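Local structure of possible translation initiation inhibitor (Rhodopseudomonas palustris, 3LME) at residues 35-38 and 43-46; 113-116 and 120-123; 89-94 and 104-109; 68-73 and 96-101. The protein is of unknown function but belongs to the YjgF-like family of small alpha/beta proteins and assembles as a trimer. The protein carries 1 engineered substitution. All coordinates share one frame; numbering follows the deposited sequence.

Overall arrangement
From the N terminus, contact 1 comes first: it closes a short loop between strand 28-35 and helix 48-64. Contact 4 opens just before strand 73-80, and contact 3 opens on helix 83-98 before contact 4 has closed at the end of that helix, so the two cross; together they tie the helix to the start of strand 73-80 and to strand 106-110, and Pro104 touches both Ala73 and Trp98. Contact 2 follows in series, folding the loop after strand 106-110 back on strand 120-127. It meets contact 1 where His35 lies against Asp115 and Ala120, while its centre and that of contact 4 are about 21 Å apart, on opposite sides of the chain's centre.

Contact 1. Residues 35-38 and 43-46; sequences HGTD and KMVD. Engineered in segment 35-38: His35 (natural residue Arg).
Lys43 O is approached by two groups of the facing segment: Asp38 N donates a hydrogen bond to Lys43 O over 2.8 Å, nearly straight at 169°, and Thr37 CA brings a C-H to Lys43 O at 3.3 Å. A second bond, from Val45 N to Gly36 O at 3.1 Å, completes the pairing. Between these two bonds Thr37 and Met44 face each other as a non-hydrogen-bonded antiparallel pair, a single beta bridge in a region that is otherwise loop. Gly36, at the centre of an inverse gamma turn, bends the chain just after the engineered residue His35 and presents its carbonyl to Val45.

Side chains add little across the bridge. Thr37 CG2 meets Met44 CG at 4.2 Å, the two chains crossing obliquely, and Val45 leans over Gly36 O through its CB. The carboxylate of Asp38 turns away from residues 43-46: with CG anti to the backbone N (chi1 175°), it reaches Val40 N through OD1 and forms an Asx turn within the loop. Thr37 and Val45 also touch helix 48-64, at Asn58 and at Ala50 and Arg54.

The pairing is thus mainly one of main-chain polarity: two main-chain hydrogen bonds close the base of the loop, while the acid of Asp38 satisfies an amide inside it.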
loop_
_atom_site.group_PDB
_atom_site.type_symbol
_atom_site.label_atom_id
_atom_site.label_comp_id
_atom_site.label_asym_id
_atom_site.label_seq_id
_atom_site.Cartn_x
_atom_site.Cartn_y
_atom_site.Cartn_z
ATOM N N HIS A 35 -0.549 14.584 -4.506
ATOM C CA HIS A 35 0.528 15.427 -4.017
ATOM C C HIS A 35 0.155 16.886 -3.981
ATOM O O HIS A 35 -0.973 17.242 -4.329
ATOM C CB HIS A 35 1.888 15.135 -4.675
ATOM C CG HIS A 35 1.849 15.079 -6.158
ATOM N ND1 HIS A 35 2.276 16.127 -6.950
ATOM C CD2 HIS A 35 1.440 14.104 -7.004
ATOM C CE1 HIS A 35 2.115 15.809 -8.225
ATOM N NE2 HIS A 35 1.600 14.590 -8.286
ATOM N N GLY A 36 1.084 17.721 -3.524
ATOM C CA GLY A 36 0.808 19.120 -3.177
ATOM C C GLY A 36 0.710 20.060 -4.360
ATOM O O GLY A 36 1.293 21.147 -4.344
ATOM N N THR A 37 -0.037 19.653 -5.386
ATOM C CA THR A 37 -0.296 20.518 -6.532
ATOM C C THR A 37 -1.558 21.336 -6.316
ATOM O O THR A 37 -2.439 20.926 -5.557
ATOM C CB THR A 37 -0.548 19.715 -7.788
ATOM O OG1 THR A 37 -1.611 18.796 -7.527
ATOM C CG2 THR A 37 0.694 18.983 -8.208
ATOM N N ASP A 38 -1.622 22.482 -6.999
ATOM C CA ASP A 38 -2.795 23.335 -7.056
ATOM C C ASP A 38 -3.756 22.707 -8.025
ATOM O O ASP A 38 -3.379 22.431 -9.152
ATOM C CB ASP A 38 -2.372 24.728 -7.572
ATOM C CG ASP A 38 -3.554 25.707 -7.792
ATOM O OD1 ASP A 38 -4.606 25.314 -8.357
ATOM O OD2 ASP A 38 -3.400 26.891 -7.407
ATOM N N LYS A 43 0.301 22.758 -10.958
ATOM C CA LYS A 43 1.628 23.079 -10.488
ATOM C C LYS A 43 1.791 22.939 -8.958
ATOM O O LYS A 43 0.832 23.102 -8.178
ATOM C CB LYS A 43 2.017 24.490 -10.947
ATOM C CG LYS A 43 2.158 24.645 -12.465
ATOM C CD LYS A 43 3.472 24.087 -13.038
ATOM C CE LYS A 43 3.230 23.422 -14.419
ATOM N NZ LYS A 43 4.389 22.567 -14.885
ATOM N N MET A 44 3.022 22.616 -8.552
ATOM C CA MET A 44 3.341 22.354 -7.164
ATOM C C MET A 44 3.416 23.654 -6.408
ATOM O O MET A 44 3.873 24.654 -6.911
ATOM C CB MET A 44 4.668 21.601 -7.037
ATOM C CG MET A 44 4.626 20.112 -7.472
ATOM S SD MET A 44 6.261 19.292 -7.434
ATOM C CE MET A 44 7.338 20.448 -8.317
ATOM N N VAL A 45 2.979 23.627 -5.173
ATOM C CA VAL A 45 2.885 24.828 -4.384
ATOM C C VAL A 45 4.243 25.105 -3.707
ATOM O O VAL A 45 5.041 24.180 -3.512
ATOM C CB VAL A 45 1.705 24.648 -3.403
ATOM C CG1 VAL A 45 1.960 25.306 -2.077
ATOM C CG2 VAL A 45 0.394 25.105 -4.064
ATOM N N ASP A 46 4.526 26.357 -3.363
ATOM C CA ASP A 46 5.800 26.675 -2.731
ATOM C C ASP A 46 5.689 26.417 -1.256
ATOM O O ASP A 46 4.586 26.463 -0.716
ATOM C CB ASP A 46 6.185 28.134 -2.959
ATOM C CG ASP A 46 6.622 28.419 -4.394
ATOM O OD1 ASP A 46 6.738 27.478 -5.202
ATOM O OD2 ASP A 46 6.856 29.604 -4.727
#

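Contact 2. Residues 113-116 and 120-123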
loop_
_atom_site.group_PDB
_atom_site.type_symbol
_atom_site.label_atom_id
_atom_site.label_comp_id
_atom_site.label_asym_id
_atom_site.label_seq_id
_atom_site.Cartn_x
_atom_site.Cartn_y
_atom_site.Cartn_z
ATOM N N ALA A 113 12.394 8.966 -5.861
ATOM C CA ALA A 113 11.752 9.916 -6.779
ATOM C C ALA A 113 10.226 9.809 -6.763
ATOM O O ALA A 113 9.676 8.725 -6.517
ATOM C CB ALA A 113 12.302 9.760 -8.208
ATOM N N LEU A 114 9.545 10.934 -7.016
ATOM C CA LEU A 114 8.070 10.981 -6.920
ATOM C C LEU A 114 7.425 11.490 -8.193
ATOM O O LEU A 114 8.123 12.042 -9.042
ATOM C CB LEU A 114 7.636 11.855 -5.726
ATOM C CG LEU A 114 7.696 11.083 -4.418
ATOM C CD1 LEU A 114 7.288 11.931 -3.263
ATOM C CD2 LEU A 114 6.827 9.848 -4.499
ATOM N N ASP A 115 6.105 11.316 -8.329
ATOM C CA ASP A 115 5.343 12.121 -9.308
ATOM C C ASP A 115 6.058 13.517 -9.421
ATOM O O ASP A 115 6.190 14.236 -8.416
ATOM C CB ASP A 115 3.852 12.305 -8.863
ATOM C CG ASP A 115 2.880 11.112 -9.277
ATOM O OD1 ASP A 115 3.293 10.009 -9.748
ATOM O OD2 ASP A 115 1.648 11.294 -9.089
ATOM N N GLN A 116 6.588 13.867 -10.596
ATOM C CA GLN A 116 6.983 15.285 -10.872
ATOM C C GLN A 116 8.242 15.873 -10.156
ATOM O O GLN A 116 8.620 17.038 -10.390
ATOM C CB GLN A 116 5.758 16.191 -10.617
ATOM C CG GLN A 116 5.677 17.522 -11.368
ATOM C CD GLN A 116 4.223 17.873 -11.763
ATOM O OE1 GLN A 116 3.665 17.255 -12.687
ATOM N NE2 GLN A 116 3.617 18.860 -11.072
ATOM N N ALA A 120 6.673 14.742 -1.586
ATOM C CA ALA A 120 5.778 13.898 -0.814
ATOM C C ALA A 120 4.567 13.516 -1.635
ATOM O O ALA A 120 4.009 14.343 -2.359
ATOM C CB ALA A 120 5.346 14.590 0.470
ATOM N N GLU A 121 4.166 12.259 -1.520
ATOM C CA GLU A 121 2.954 11.790 -2.149
ATOM C C GLU A 121 2.256 10.900 -1.125
ATOM O O GLU A 121 2.928 10.278 -0.302
ATOM C CB GLU A 121 3.318 11.014 -3.401
ATOM C CG GLU A 121 2.151 10.597 -4.260
ATOM C CD GLU A 121 2.595 10.185 -5.648
ATOM O OE1 GLU A 121 1.785 9.585 -6.379
ATOM O OE2 GLU A 121 3.759 10.465 -6.022
ATOM N N ILE A 122 0.922 10.861 -1.148
ATOM C CA ILE A 122 0.191 10.138 -0.112
ATOM C C ILE A 122 -0.878 9.246 -0.686
ATOM O O ILE A 122 -1.473 9.595 -1.672
ATOM C CB ILE A 122 -0.382 11.091 1.003
ATOM C CG1 ILE A 122 -1.032 10.294 2.145
ATOM C CG2 ILE A 122 -1.421 12.073 0.448
ATOM C CD1 ILE A 122 -1.183 11.069 3.435
ATOM N N ASP A 123 -1.086 8.089 -0.063
ATOM C CA ASP A 123 -2.167 7.147 -0.392
ATOM C C ASP A 123 -3.148 7.017 0.758
ATOM O O ASP A 123 -2.755 6.657 1.864
ATOM C CB ASP A 123 -1.615 5.760 -0.643
ATOM C CG ASP A 123 -0.938 5.643 -1.964
ATOM O OD1 ASP A 123 -0.997 6.631 -2.741
ATOM O OD2 ASP A 123 -0.349 4.559 -2.220
#
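This is a buried contact between a loop and the start of a strand, in which the loop segment 113-116 folds back over the first residues of strand 120-127. No backbone pairing joins the two; Leu114 and Glu121, whose CA atoms lie 7.0 Å apart, carry most of it through their side chains. They lie alongside one another, pointing opposite ways, with Leu114 CD2 coming to 3.9 Å from Glu121 CB, while the other methyl, CD1, rests over the backbone of Ala120. Glu121 starts with CG anti to the backbone N (chi1 -173°) and stays extended, which carries its carboxylate up to the loop. There OE2 takes a weak, bent hydrogen bond from Asp115 N, 3.4 Å long.

The second polar encounter is between two acids. Asp115 OD2 stands 3.2 Å from Glu121 OE1, with the two side chains roughly perpendicular and the carboxylate planes turned 47° apart; the two oxygens form no hydrogen bond to each other. Asp115 OD1 instead forms a salt bridge with Arg87 of the second subunit, and Leu109 and Thr107 of that subunit pack on Leu114 and Glu121.

Two acids are therefore brought together at a subunit interface, where the arginine of the neighbouring chain probably offsets part of any repulsion between them.

Contact 3. Residues 89-94 and 104-109. With SO4 (sulfate ion), chain N.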
loop_
_atom_site.group_PDB
_atom_site.type_symbol
_atom_site.label_atom_id
_atom_site.label_comp_id
_atom_site.label_asym_id
_atom_site.label_seq_id
_atom_site.Cartn_x
_atom_site.Cartn_y
_atom_site.Cartn_z
ATOM N N VAL A 89 7.280 17.580 9.488
ATOM C CA VAL A 89 6.354 18.457 8.819
ATOM C C VAL A 89 5.011 17.733 8.720
ATOM O O VAL A 89 3.974 18.283 9.120
ATOM C CB VAL A 89 6.877 18.911 7.434
ATOM C CG1 VAL A 89 5.912 19.900 6.805
ATOM C CG2 VAL A 89 8.312 19.523 7.539
ATOM N N VAL A 90 5.032 16.494 8.233
ATOM C CA VAL A 90 3.839 15.642 8.201
ATOM C C VAL A 90 3.178 15.570 9.592
ATOM O O VAL A 90 1.957 15.667 9.740
ATOM C CB VAL A 90 4.199 14.220 7.673
ATOM C CG1 VAL A 90 3.020 13.283 7.755
ATOM C CG2 VAL A 90 4.699 14.285 6.257
ATOM N N ASN A 91 3.993 15.417 10.622
ATOM C CA ASN A 91 3.475 15.474 11.972
ATOM C C ASN A 91 2.726 16.784 12.219
ATOM O O ASN A 91 1.531 16.772 12.563
ATOM C CB ASN A 91 4.587 15.244 12.993
ATOM C CG ASN A 91 5.118 13.825 12.958
ATOM O OD1 ASN A 91 4.505 12.902 12.402
ATOM N ND2 ASN A 91 6.272 13.639 13.553
ATOM N N LYS A 92 3.407 17.904 11.987
ATOM C CA LYS A 92 2.838 19.211 12.222
ATOM C C LYS A 92 1.523 19.396 11.421
ATOM O O LYS A 92 0.502 19.860 11.951
ATOM C CB LYS A 92 3.899 20.254 11.876
ATOM C CG LYS A 92 3.416 21.626 11.598
ATOM C CD LYS A 92 3.587 22.558 12.798
ATOM C CE LYS A 92 2.409 23.582 12.858
ATOM N NZ LYS A 92 1.685 23.839 11.536
ATOM N N VAL A 93 1.526 19.003 10.154
ATOM C CA VAL A 93 0.326 19.178 9.354
ATOM C C VAL A 93 -0.832 18.322 9.850
ATOM O O VAL A 93 -1.994 18.760 9.832
ATOM C CB VAL A 93 0.590 18.951 7.880
ATOM C CG1 VAL A 93 -0.722 18.871 7.128
ATOM C CG2 VAL A 93 1.483 20.110 7.323
ATOM N N GLN A 94 -0.512 17.107 10.304
ATOM C CA GLN A 94 -1.532 16.242 10.855
ATOM C C GLN A 94 -2.066 16.781 12.193
ATOM O O GLN A 94 -3.252 16.672 12.452
ATOM C CB GLN A 94 -1.049 14.801 10.959
ATOM C CG GLN A 94 -1.113 14.026 9.671
ATOM C CD GLN A 94 -0.956 12.537 9.893
ATOM O OE1 GLN A 94 0.151 12.031 10.094
ATOM N NE2 GLN A 94 -2.065 11.820 9.857
ATOM N N PRO A 104 -5.298 8.412 12.197
ATOM C CA PRO A 104 -5.374 7.163 11.427
ATOM C C PRO A 104 -4.077 6.353 11.477
ATOM O O PRO A 104 -3.015 6.917 11.751
ATOM C CB PRO A 104 -5.615 7.627 10.002
ATOM C CG PRO A 104 -5.639 9.121 10.058
ATOM C CD PRO A 104 -5.036 9.567 11.338
ATOM N N PRO A 105 -4.157 5.030 11.231
ATOM C CA PRO A 105 -2.966 4.219 11.075
ATOM C C PRO A 105 -2.161 4.741 9.886
ATOM O O PRO A 105 -2.732 5.145 8.879
ATOM C CB PRO A 105 -3.524 2.835 10.746
ATOM C CG PRO A 105 -4.919 2.869 11.203
ATOM C CD PRO A 105 -5.377 4.251 10.963
ATOM N N ARG A 106 -0.838 4.702 9.988
ATOM C CA ARG A 106 -0.018 5.479 9.096
ATOM C C ARG A 106 1.317 4.809 8.881
ATOM O O ARG A 106 1.868 4.238 9.794
ATOM C CB ARG A 106 0.203 6.862 9.728
ATOM C CG ARG A 106 1.275 7.688 9.093
ATOM C CD ARG A 106 1.504 8.973 9.840
ATOM N NE ARG A 106 2.623 8.924 10.763
ATOM C CZ ARG A 106 3.190 10.012 11.261
ATOM N NH1 ARG A 106 4.203 9.917 12.114
ATOM N NH2 ARG A 106 2.736 11.209 10.901
ATOM N N THR A 107 1.859 4.913 7.676
ATOM C CA THR A 107 3.219 4.482 7.429
ATOM C C THR A 107 3.969 5.532 6.594
ATOM O O THR A 107 3.462 5.950 5.569
ATOM C CB THR A 107 3.245 3.041 6.840
ATOM O OG1 THR A 107 4.531 2.769 6.299
ATOM C CG2 THR A 107 2.214 2.870 5.751
ATOM N N VAL A 108 5.142 5.974 7.064
ATOM C CA VAL A 108 5.964 7.001 6.385
ATOM C C VAL A 108 7.301 6.423 5.881
ATOM O O VAL A 108 8.159 6.060 6.675
ATOM C CB VAL A 108 6.277 8.246 7.329
ATOM C CG1 VAL A 108 7.139 9.271 6.629
ATOM C CG2 VAL A 108 5.004 8.943 7.838
ATOM N N LEU A 109 7.498 6.349 4.569
ATOM C CA LEU A 109 8.782 5.833 4.032
ATOM C C LEU A 109 9.505 6.854 3.194
ATOM O O LEU A 109 8.868 7.696 2.565
ATOM C CB LEU A 109 8.577 4.599 3.159
ATOM C CG LEU A 109 7.323 3.807 3.468
ATOM C CD1 LEU A 109 6.685 3.471 2.167
ATOM C CD2 LEU A 109 7.636 2.574 4.275
HETATM S S SO4 N . 6.727 5.396 10.445
HETATM O O1 SO4 N . 6.469 4.989 9.071
HETATM O O2 SO4 N . 5.519 5.165 11.276
HETATM O O3 SO4 N . 7.874 4.667 10.975
HETATM O O4 SO4 N . 7.060 6.826 10.485
HETATM O O HOH W 1 -1.746 9.191 11.082
#
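A single amide oxygen receives both terminal nitrogens of an arginine: Asn91 OD1 accepts from Arg106 NH2 at 2.9 Å and from Arg106 NH1 at 3.0 Å. The grip is end-on, and OD1 lies in the guanidinium plane, with the amide of Asn91 only 15° from coplanar with it. Arg106 NH2 spends its other hydrogen on Gln94 OE1, 2.8 Å away, which is tilted somewhat out of the plane. Three bonds to two helical side chains one turn apart therefore fix the rotation of the guanidinium. Arg106 reaches them by leaving the strand with CG anti to the backbone N and then turning aside at chi3 (98°), which swings the guanidinium toward Asn91.

Apolar groups line the same arginine. Val108 CG2 sits 3.8 Å above one face of the guanidinium, displaced toward its rim, and Val90 CG1 approaches NH2 obliquely. The Gln94 amide works at both ends: its nitrogen gives a hydrogen to a water at 2.9 Å, and that water donates to Pro104 O, bridging helix and loop. On the strand itself Val108 N holds an oxygen of a sulfate ion, while Arg106 NH1 pairs with another sulfate; both probably come from the crystallisation liquor, though such anions often mark pockets.

Helix 83-98 and strand 106-110 are the last two elements of a beta-alpha-beta crossover that begins with strand 73-80. The segments run close to antiparallel, at 149°, with strand 73-80 bonded along one side of strand 106-110, helix 48-64 against Val93 and Gln94, and Thr18 of the third subunit packed on Asn91 and Arg106.

Contact 4. Residues 68-73 and 96-101; sequences ATKADA and DIWGDG
Segments 68-73 and 96-101 are both places where the chain changes direction, and they come nearest at Lys70 and Trp98, whose CA atoms are 7.7 Å apart. In the first, Asp72 N bonds back to Thr69 O, and Asp72 OD2 takes up the amide of Thr69 from above its carboxylate plane, tightening the turn that leads into strand 73-80. In the second, helix 83-98 runs out at Trp98; Gly99 departs from helical geometry with a positive phi, and a type II' turn closes through Gly101 N and Trp98 O at 3.0 Å.

The two turns are linked by a reciprocal exchange of side chain and backbone. Trp98 NE1 donates to Lys70 O over 3.0 Å, a bent bond (139°) that meets the carbonyl from above its plane. In return, Lys70 NZ donates to Ile97 O at 2.8 Å. This joins the end of helix 83-98, within the beta-alpha-beta unit, to the loop that enters the first strand of the same unit. A lysine ammonium at the C-terminal end of a helix is probably also favoured by the helix dipole.

Lys70 runs extended beyond CG alongside the indole, going past Trp98 in the opposite sense. Its CD lies over one face of the ring and touches Ile97 CG2 at 4.0 Å, while its CG comes to 3.8 Å from Trp98 NE1. The ammonium is too far from the five-membered ring for more than a weak cation-pi attraction. Helix 48-64 adds Leu60, which touches Lys70, and Phe56, which touches Ile97.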
loop_
_atom_site.group_PDB
_atom_site.type_symbol
_atom_site.label_atom_id
_atom_site.label_comp_id
_atom_site.label_asym_id
_atom_site.label_seq_id
_atom_site.Cartn_x
_atom_site.Cartn_y
_atom_site.Cartn_z
ATOM N N ALA A 68 -16.540 10.489 2.246
ATOM C CA ALA A 68 -15.704 10.164 3.383
ATOM C C ALA A 68 -15.131 11.425 3.942
ATOM O O ALA A 68 -14.870 12.373 3.209
ATOM C CB ALA A 68 -14.604 9.255 2.971
ATOM N N THR A 69 -14.909 11.425 5.243
ATOM C CA THR A 69 -14.272 12.551 5.915
ATOM C C THR A 69 -12.905 12.103 6.432
ATOM O O THR A 69 -12.576 10.906 6.383
ATOM C CB THR A 69 -15.107 12.997 7.117
ATOM O OG1 THR A 69 -15.323 11.869 7.979
ATOM C CG2 THR A 69 -16.450 13.526 6.660
ATOM N N LYS A 70 -12.135 13.061 6.956
ATOM C CA LYS A 70 -10.852 12.779 7.599
ATOM C C LYS A 70 -10.961 11.788 8.762
ATOM O O LYS A 70 -9.972 11.181 9.151
ATOM C CB LYS A 70 -10.237 14.074 8.120
ATOM C CG LYS A 70 -10.657 14.382 9.552
ATOM C CD LYS A 70 -10.396 15.793 9.952
ATOM C CE LYS A 70 -10.843 15.965 11.366
ATOM N NZ LYS A 70 -10.631 17.353 11.807
ATOM N N ALA A 71 -12.147 11.636 9.338
ATOM C CA ALA A 71 -12.327 10.747 10.508
ATOM C C ALA A 71 -12.601 9.292 10.059
ATOM O O ALA A 71 -12.671 8.368 10.873
ATOM C CB ALA A 71 -13.456 11.286 11.439
ATOM N N ASP A 72 -12.750 9.118 8.748
ATOM C CA ASP A 72 -12.961 7.825 8.124
ATOM C C ASP A 72 -11.680 7.190 7.601
ATOM O O ASP A 72 -11.775 6.161 6.934
ATOM C CB ASP A 72 -13.961 7.957 6.960
ATOM C CG ASP A 72 -15.318 8.507 7.409
ATOM O OD1 ASP A 72 -15.616 8.374 8.603
ATOM O OD2 ASP A 72 -16.086 9.071 6.587
ATOM N N ALA A 73 -10.499 7.768 7.862
ATOM C CA ALA A 73 -9.253 7.224 7.280
ATOM C C ALA A 73 -8.834 5.926 7.948
ATOM O O ALA A 73 -8.662 5.902 9.145
ATOM C CB ALA A 73 -8.145 8.206 7.368
ATOM N N ASP A 96 -2.475 19.824 12.728
ATOM C CA ASP A 96 -3.330 20.907 12.295
ATOM C C ASP A 96 -4.708 20.399 11.879
ATOM O O ASP A 96 -5.720 21.078 12.069
ATOM C CB ASP A 96 -2.704 21.634 11.110
ATOM C CG ASP A 96 -1.620 22.638 11.508
ATOM O OD1 ASP A 96 -1.463 22.991 12.727
ATOM O OD2 ASP A 96 -0.925 23.074 10.540
ATOM N N ILE A 97 -4.732 19.207 11.293
ATOM C CA ILE A 97 -5.934 18.700 10.670
ATOM C C ILE A 97 -6.730 17.889 11.674
ATOM O O ILE A 97 -7.932 18.091 11.822
ATOM C CB ILE A 97 -5.609 17.907 9.363
ATOM C CG1 ILE A 97 -5.073 18.882 8.302
ATOM C CG2 ILE A 97 -6.824 17.138 8.852
ATOM C CD1 ILE A 97 -4.778 18.264 6.968
ATOM N N TRP A 98 -6.046 17.009 12.387
ATOM C CA TRP A 98 -6.687 16.042 13.257
ATOM C C TRP A 98 -6.774 16.523 14.713
ATOM O O TRP A 98 -7.370 15.864 15.556
ATOM C CB TRP A 98 -5.969 14.674 13.148
ATOM C CG TRP A 98 -6.517 13.810 12.032
ATOM C CD1 TRP A 98 -7.565 12.946 12.123
ATOM C CD2 TRP A 98 -6.053 13.737 10.668
ATOM N NE1 TRP A 98 -7.789 12.343 10.908
ATOM C CE2 TRP A 98 -6.883 12.815 9.996
ATOM C CE3 TRP A 98 -5.015 14.352 9.956
ATOM C CZ2 TRP A 98 -6.707 12.489 8.631
ATOM C CZ3 TRP A 98 -4.847 14.042 8.601
ATOM C CH2 TRP A 98 -5.694 13.124 7.951
ATOM N N GLY A 99 -6.177 17.665 15.005
ATOM C CA GLY A 99 -6.139 18.160 16.357
ATOM C C GLY A 99 -5.340 17.213 17.212
ATOM O O GLY A 99 -4.250 16.785 16.824
ATOM N N ASP A 100 -5.888 16.884 18.381
ATOM C CA ASP A 100 -5.246 15.940 19.290
ATOM C C ASP A 100 -5.652 14.479 19.018
ATOM O O ASP A 100 -5.300 13.584 19.797
ATOM C CB ASP A 100 -5.523 16.324 20.745
ATOM C CG ASP A 100 -6.983 16.062 21.169
ATOM O OD1 ASP A 100 -7.838 15.664 20.313
ATOM O OD2 ASP A 100 -7.263 16.272 22.380
ATOM N N GLY A 101 -6.368 14.238 17.917
ATOM C CA GLY A 101 -6.699 12.867 17.503
ATOM C C GLY A 101 -8.182 12.532 17.541
ATOM O O GLY A 101 -9.016 13.429 17.612
#